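Local coordinates for protein P35 (Autographa californica nucleopolyhedrovirus, PDB 1P35) that inhibits caspases, blocking the apoptotic response of the infected insect host cell, and also suppresses the host's antiviral RNA interference, at residues A[107-118]-A[132-141]. Residues are numbered along the deposited sequence; the frame is centred on the assembly and turned at random.
Sequences GSVLKSKFAKIL and YEKYCLPKLV
The rings of Phe114 and Tyr132 lie near parallel, planes 29° apart, but are slid so far past each other that they barely overlap, with centroids 5.2 Å apart. Cys136 CB and the backbone N of Leu137 sit over one face of the tyrosine, toward its rim, while Lys111 CA lies in plane at the edge of the phenylalanine. The pair joins successive pieces of one helical excursion from the beta-sheet core of P35, helix 110-120 against the end of helix 126-135 and the short helix 137-140, the two segments running in broadly opposite directions overall. It illustrates how a helix-helix seam can be made largely by apolar side-chain packing, for no hydrogen bond crosses between residues 107-118 and 132-141. Phe114 CG stands between its backbone N and carbonyl carbon (chi1 88°), which sends the ring out among three neighbours: beside Tyr132, Glu133 CB meets Phe114 CZ at 3.7 Å, and Leu137 CD1 reaches Phe114 CD2. That same Leu137 methyl also touches Leu110 CG, the two leucines running past each other in opposite directions. At the root of the tyrosine, Leu118 CD1 meets Tyr132 CB; Leu118 also touches Leu43 and Tyr132 touches Met45, both on strand 42-48. Toward the outside, the extended chains of Lys111 and Glu133 pass at a slant, Lys111 CE coming nearer to Glu133 OE2 than Lys111 NZ, which stays 4.6 Å from that oxygen, too far for a salt bridge. Val141 CG1 closes the opposite end of the seam, 3.5 Å from Gly107 O. Buried without a polar partner, Tyr132 OH instead faces Leu110, whose CD2 lies 3.8 Å away.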
ATOM      1  N   GLY A 107     -26.173 -21.313  16.944  1.00 47.05           N
ATOM      2  CA  GLY A 107     -26.278 -20.699  18.266  1.00 32.35           C
ATOM      3  C   GLY A 107     -26.961 -21.634  19.268  1.00 45.98           C
ATOM      4  O   GLY A 107     -26.580 -21.672  20.429  1.00 45.75           O
ATOM      5  N   SER A 108     -27.945 -22.404  18.790  1.00 54.49           N
ATOM      6  CA  SER A 108     -28.703 -23.348  19.612  1.00 42.90           C
ATOM      7  C   SER A 108     -27.917 -24.510  20.209  1.00 43.54           C
ATOM      8  O   SER A 108     -28.382 -25.109  21.177  1.00 44.46           O
ATOM      9  CB  SER A 108     -29.897 -23.973  18.833  1.00 53.60           C
ATOM     10  OG  SER A 108     -30.863 -23.038  18.395  1.00 44.49           O
ATOM     11  N   VAL A 109     -26.765 -24.866  19.648  1.00 47.02           N
ATOM     12  CA  VAL A 109     -26.015 -25.976  20.225  1.00 43.66           C
ATOM     13  C   VAL A 109     -24.746 -25.593  20.988  1.00 45.85           C
ATOM     14  O   VAL A 109     -24.136 -26.462  21.621  1.00 45.50           O
ATOM     15  CB  VAL A 109     -25.626 -27.063  19.133  1.00 39.82           C
ATOM     16  CG1 VAL A 109     -26.876 -27.674  18.531  1.00 54.73           C
ATOM     17  CG2 VAL A 109     -24.794 -26.441  18.030  1.00 66.01           C
ATOM     18  N   LEU A 110     -24.355 -24.315  20.933  1.00 57.55           N
ATOM     19  CA  LEU A 110     -23.113 -23.847  21.576  1.00 51.75           C
ATOM     20  C   LEU A 110     -22.958 -24.047  23.080  1.00 46.28           C
ATOM     21  O   LEU A 110     -21.875 -24.382  23.526  1.00 41.02           O
ATOM     22  CB  LEU A 110     -22.829 -22.363  21.232  1.00 47.44           C
ATOM     23  CG  LEU A 110     -21.539 -21.770  21.839  1.00 55.50           C
ATOM     24  CD1 LEU A 110     -20.330 -22.584  21.391  1.00 53.32           C
ATOM     25  CD2 LEU A 110     -21.367 -20.302  21.412  1.00 45.16           C
ATOM     26  N   LYS A 111     -24.010 -23.811  23.864  1.00 46.37           N
ATOM     27  CA  LYS A 111     -23.917 -24.001  25.305  1.00 38.10           C
ATOM     28  C   LYS A 111     -23.564 -25.440  25.675  1.00 49.12           C
ATOM     29  O   LYS A 111     -22.812 -25.684  26.638  1.00 53.01           O
ATOM     30  CB  LYS A 111     -25.220 -23.645  26.017  1.00 46.23           C
ATOM     31  CG  LYS A 111     -25.072 -23.749  27.534  1.00 57.54           C
ATOM     32  CD  LYS A 111     -26.219 -23.103  28.302  1.00 80.38           C
ATOM     33  CE  LYS A 111     -25.808 -22.788  29.760  1.00 79.23           C
ATOM     34  NZ  LYS A 111     -26.864 -22.011  30.497  1.00 61.38           N
ATOM     35  N   SER A 112     -24.102 -26.394  24.912  1.00 45.94           N
ATOM     36  CA  SER A 112     -23.824 -27.790  25.207  1.00 48.82           C
ATOM     37  C   SER A 112     -22.520 -28.250  24.585  1.00 52.36           C
ATOM     38  O   SER A 112     -22.000 -29.300  24.953  1.00 55.81           O
ATOM     39  CB  SER A 112     -24.980 -28.685  24.744  1.00 53.67           C
ATOM     40  OG  SER A 112     -25.164 -28.647  23.342  1.00 50.81           O
ATOM     41  N   LYS A 113     -21.987 -27.472  23.647  1.00 57.63           N
ATOM     42  CA  LYS A 113     -20.723 -27.842  23.012  1.00 56.21           C
ATOM     43  C   LYS A 113     -19.495 -27.031  23.436  1.00 57.26           C
ATOM     44  O   LYS A 113     -18.371 -27.455  23.155  1.00 49.31           O
ATOM     45  CB  LYS A 113     -20.817 -27.750  21.478  1.00 68.40           C
ATOM     46  CG  LYS A 113     -21.585 -28.859  20.762  1.00 71.02           C
ATOM     47  CD  LYS A 113     -21.207 -28.848  19.275  1.00 85.26           C
ATOM     48  CE  LYS A 113     -21.724 -30.065  18.504  1.00 92.24           C
ATOM     49  NZ  LYS A 113     -21.168 -30.108  17.102  1.00 98.99           N
ATOM     50  N   PHE A 114     -19.679 -25.903  24.133  1.00 49.12           N
ATOM     51  CA  PHE A 114     -18.521 -25.066  24.476  1.00 49.31           C
ATOM     52  C   PHE A 114     -17.343 -25.678  25.275  1.00 40.80           C
ATOM     53  O   PHE A 114     -16.171 -25.518  24.879  1.00 32.88           O
ATOM     54  CB  PHE A 114     -19.005 -23.718  25.072  1.00 48.22           C
ATOM     55  CG  PHE A 114     -19.225 -23.710  26.555  1.00 49.68           C
ATOM     56  CD1 PHE A 114     -18.145 -23.773  27.430  1.00 39.80           C
ATOM     57  CD2 PHE A 114     -20.513 -23.578  27.078  1.00 41.10           C
ATOM     58  CE1 PHE A 114     -18.339 -23.703  28.820  1.00 60.00           C
ATOM     59  CE2 PHE A 114     -20.719 -23.511  28.470  1.00 48.16           C
ATOM     60  CZ  PHE A 114     -19.624 -23.573  29.340  1.00 48.72           C
ATOM     61  N   ALA A 115     -17.632 -26.387  26.357  1.00 41.79           N
ATOM     62  CA  ALA A 115     -16.579 -27.034  27.154  1.00 39.20           C
ATOM     63  C   ALA A 115     -15.849 -28.049  26.268  1.00 33.79           C
ATOM     64  O   ALA A 115     -14.624 -28.173  26.338  1.00 42.66           O
ATOM     65  CB  ALA A 115     -17.186 -27.744  28.356  1.00 30.34           C
ATOM     66  N   LYS A 116     -16.594 -28.747  25.408  1.00 41.27           N
ATOM     67  CA  LYS A 116     -15.978 -29.744  24.519  1.00 44.55           C
ATOM     68  C   LYS A 116     -15.020 -28.972  23.648  1.00 39.43           C
ATOM     69  O   LYS A 116     -13.877 -29.386  23.451  1.00 47.60           O
ATOM     70  CB  LYS A 116     -17.024 -30.442  23.623  1.00 59.04           C
ATOM     71  CG  LYS A 116     -16.472 -31.551  22.670  1.00 77.67           C
ATOM     72  CD  LYS A 116     -17.255 -31.680  21.296  1.00 93.38           C
ATOM     73  CE  LYS A 116     -16.930 -30.504  20.310  1.00 87.82           C
ATOM     74  NZ  LYS A 116     -17.629 -30.465  18.962  1.00 49.99           N
ATOM     75  N   ILE A 117     -15.481 -27.830  23.132  1.00 46.26           N
ATOM     76  CA  ILE A 117     -14.640 -27.023  22.259  1.00 45.88           C
ATOM     77  C   ILE A 117     -13.376 -26.523  22.951  1.00 32.86           C
ATOM     78  O   ILE A 117     -12.290 -26.666  22.403  1.00 27.53           O
ATOM     79  CB  ILE A 117     -15.435 -25.866  21.611  1.00 42.32           C
ATOM     80  CG1 ILE A 117     -16.478 -26.448  20.633  1.00 40.48           C
ATOM     81  CG2 ILE A 117     -14.480 -24.935  20.880  1.00 36.20           C
ATOM     82  CD1 ILE A 117     -17.524 -25.415  20.099  1.00 43.03           C
ATOM     83  N   LEU A 118     -13.509 -25.966  24.144  1.00 30.23           N
ATOM     84  CA  LEU A 118     -12.321 -25.537  24.863  1.00 39.63           C
ATOM     85  C   LEU A 118     -11.365 -26.718  24.975  1.00 36.72           C
ATOM     86  O   LEU A 118     -10.171 -26.577  24.701  1.00 46.94           O
ATOM     87  CB  LEU A 118     -12.642 -25.055  26.287  1.00 29.04           C
ATOM     88  CG  LEU A 118     -13.615 -23.872  26.406  1.00 40.80           C
ATOM     89  CD1 LEU A 118     -13.456 -23.255  27.771  1.00 42.69           C
ATOM     90  CD2 LEU A 118     -13.311 -22.805  25.377  1.00 32.81           C
ATOM     91  N   TYR A 132     -14.847 -18.358  30.297  1.00 39.80           N
ATOM     92  CA  TYR A 132     -15.539 -18.412  29.029  1.00 41.68           C
ATOM     93  C   TYR A 132     -17.071 -18.321  29.182  1.00 40.25           C
ATOM     94  O   TYR A 132     -17.735 -17.548  28.479  1.00 43.28           O
ATOM     95  CB  TYR A 132     -15.175 -19.713  28.285  1.00 28.78           C
ATOM     96  CG  TYR A 132     -15.891 -19.816  26.943  1.00 24.11           C
ATOM     97  CD1 TYR A 132     -17.189 -20.291  26.868  1.00 30.54           C
ATOM     98  CD2 TYR A 132     -15.309 -19.343  25.783  1.00 28.97           C
ATOM     99  CE1 TYR A 132     -17.903 -20.282  25.681  1.00 46.09           C
ATOM    100  CE2 TYR A 132     -16.032 -19.333  24.563  1.00 31.02           C
ATOM    101  CZ  TYR A 132     -17.335 -19.799  24.534  1.00 30.42           C
ATOM    102  OH  TYR A 132     -18.098 -19.728  23.358  1.00 41.91           O
ATOM    103  N   GLU A 133     -17.631 -19.137  30.070  1.00 47.03           N
ATOM    104  CA  GLU A 133     -19.077 -19.164  30.294  1.00 43.03           C
ATOM    105  C   GLU A 133     -19.565 -17.861  30.911  1.00 35.56           C
ATOM    106  O   GLU A 133     -20.721 -17.439  30.701  1.00 29.99           O
ATOM    107  CB  GLU A 133     -19.469 -20.361  31.191  1.00 58.69           C
ATOM    108  CG  GLU A 133     -20.928 -20.352  31.683  1.00 64.92           C
ATOM    109  CD  GLU A 133     -21.390 -21.708  32.212  1.00 72.59           C
ATOM    110  OE1 GLU A 133     -20.610 -22.333  32.951  1.00 71.53           O
ATOM    111  OE2 GLU A 133     -22.534 -22.134  31.904  1.00 60.73           O
ATOM    112  N   LYS A 134     -18.692 -17.214  31.670  1.00 42.70           N
ATOM    113  CA  LYS A 134     -19.060 -15.939  32.289  1.00 39.74           C
ATOM    114  C   LYS A 134     -18.881 -14.733  31.360  1.00 51.21           C
ATOM    115  O   LYS A 134     -19.739 -13.855  31.291  1.00 39.33           O
ATOM    116  CB  LYS A 134     -18.213 -15.667  33.522  1.00 33.87           C
ATOM    117  CG  LYS A 134     -18.687 -14.392  34.257  1.00 41.04           C
ATOM    118  CD  LYS A 134     -17.829 -14.132  35.483  1.00 49.33           C
ATOM    119  CE  LYS A 134     -18.396 -13.007  36.345  1.00 49.64           C
ATOM    120  NZ  LYS A 134     -17.451 -12.807  37.489  1.00 58.34           N
ATOM    121  N   TYR A 135     -17.772 -14.700  30.628  1.00 38.37           N
ATOM    122  CA  TYR A 135     -17.504 -13.527  29.822  1.00 38.27           C
ATOM    123  C   TYR A 135     -17.749 -13.602  28.325  1.00 39.33           C
ATOM    124  O   TYR A 135     -17.940 -12.563  27.692  1.00 44.25           O
ATOM    125  CB  TYR A 135     -16.072 -13.074  30.076  1.00 37.52           C
ATOM    126  CG  TYR A 135     -15.810 -12.727  31.527  1.00 42.33           C
ATOM    127  CD1 TYR A 135     -16.448 -11.632  32.129  1.00 33.05           C
ATOM    128  CD2 TYR A 135     -14.874 -13.448  32.275  1.00 47.57           C
ATOM    129  CE1 TYR A 135     -16.149 -11.245  33.453  1.00 29.26           C
ATOM    130  CE2 TYR A 135     -14.561 -13.084  33.596  1.00 56.17           C
ATOM    131  CZ  TYR A 135     -15.202 -11.976  34.173  1.00 57.52           C
ATOM    132  OH  TYR A 135     -14.880 -11.594  35.444  1.00 76.65           O
ATOM    133  N   CYS A 136     -17.734 -14.818  27.778  1.00 32.39           N
ATOM    134  CA  CYS A 136     -17.914 -15.041  26.361  1.00 31.52           C
ATOM    135  C   CYS A 136     -19.275 -15.628  25.970  1.00 33.86           C
ATOM    136  O   CYS A 136     -19.976 -15.055  25.136  1.00 40.76           O
ATOM    137  CB  CYS A 136     -16.817 -15.981  25.855  1.00 20.77           C
ATOM    138  SG  CYS A 136     -15.094 -15.437  26.215  1.00 32.42           S
ATOM    139  N   LEU A 137     -19.661 -16.759  26.575  1.00 31.92           N
ATOM    140  CA  LEU A 137     -20.904 -17.412  26.190  1.00 26.28           C
ATOM    141  C   LEU A 137     -22.073 -16.468  26.018  1.00 36.74           C
ATOM    142  O   LEU A 137     -22.732 -16.495  24.967  1.00 39.88           O
ATOM    143  CB  LEU A 137     -21.287 -18.495  27.184  1.00 42.21           C
ATOM    144  CG  LEU A 137     -22.441 -19.333  26.637  1.00 48.50           C
ATOM    145  CD1 LEU A 137     -21.857 -20.324  25.594  1.00 42.02           C
ATOM    146  CD2 LEU A 137     -23.143 -20.087  27.762  1.00 43.55           C
ATOM    147  N   PRO A 138     -22.302 -15.563  27.010  1.00 27.75           N
ATOM    148  CA  PRO A 138     -23.417 -14.586  26.986  1.00 27.87           C
ATOM    149  C   PRO A 138     -23.440 -13.642  25.745  1.00 49.19           C
ATOM    150  O   PRO A 138     -24.494 -13.131  25.357  1.00 31.10           O
ATOM    151  CB  PRO A 138     -23.230 -13.785  28.301  1.00 25.29           C
ATOM    152  CG  PRO A 138     -22.526 -14.785  29.243  1.00 26.43           C
ATOM    153  CD  PRO A 138     -21.462 -15.347  28.197  1.00 27.10           C
ATOM    154  N   LYS A 139     -22.291 -13.413  25.116  1.00 53.32           N
ATOM    155  CA  LYS A 139     -22.272 -12.521  23.965  1.00 29.39           C
ATOM    156  C   LYS A 139     -22.486 -13.325  22.688  1.00 39.39           C
ATOM    157  O   LYS A 139     -22.528 -12.762  21.601  1.00 40.99           O
ATOM    158  CB  LYS A 139     -20.932 -11.747  23.918  1.00 33.62           C
ATOM    159  CG  LYS A 139     -20.589 -10.941  25.245  1.00 26.85           C
ATOM    160  CD  LYS A 139     -21.793 -10.056  25.655  1.00 20.53           C
ATOM    161  CE  LYS A 139     -22.048  -8.962  24.625  1.00 43.68           C
ATOM    162  NZ  LYS A 139     -23.338  -8.219  24.773  1.00 32.96           N
ATOM    163  N   LEU A 140     -22.653 -14.643  22.849  1.00 34.30           N
ATOM    164  CA  LEU A 140     -22.818 -15.574  21.727  1.00 36.88           C
ATOM    165  C   LEU A 140     -24.174 -16.269  21.636  1.00 45.86           C
ATOM    166  O   LEU A 140     -24.544 -16.731  20.567  1.00 46.62           O
ATOM    167  CB  LEU A 140     -21.704 -16.625  21.784  1.00 25.20           C
ATOM    168  CG  LEU A 140     -20.297 -16.036  21.598  1.00 28.16           C
ATOM    169  CD1 LEU A 140     -19.294 -17.121  21.771  1.00 17.28           C
ATOM    170  CD2 LEU A 140     -20.126 -15.370  20.156  1.00 20.82           C
ATOM    171  N   VAL A 141     -24.892 -16.352  22.757  1.00 46.97           N
ATOM    172  CA  VAL A 141     -26.217 -16.988  22.799  1.00 46.01           C
ATOM    173  C   VAL A 141     -27.214 -16.266  23.688  1.00 46.82           C
ATOM    174  O   VAL A 141     -26.832 -15.702  24.706  1.00 53.10           O
ATOM    175  CB  VAL A 141     -26.189 -18.424  23.370  1.00 38.67           C
ATOM    176  CG1 VAL A 141     -25.197 -19.317  22.572  1.00 44.79           C
ATOM    177  CG2 VAL A 141     -25.864 -18.375  24.877  1.00 40.26           C
TER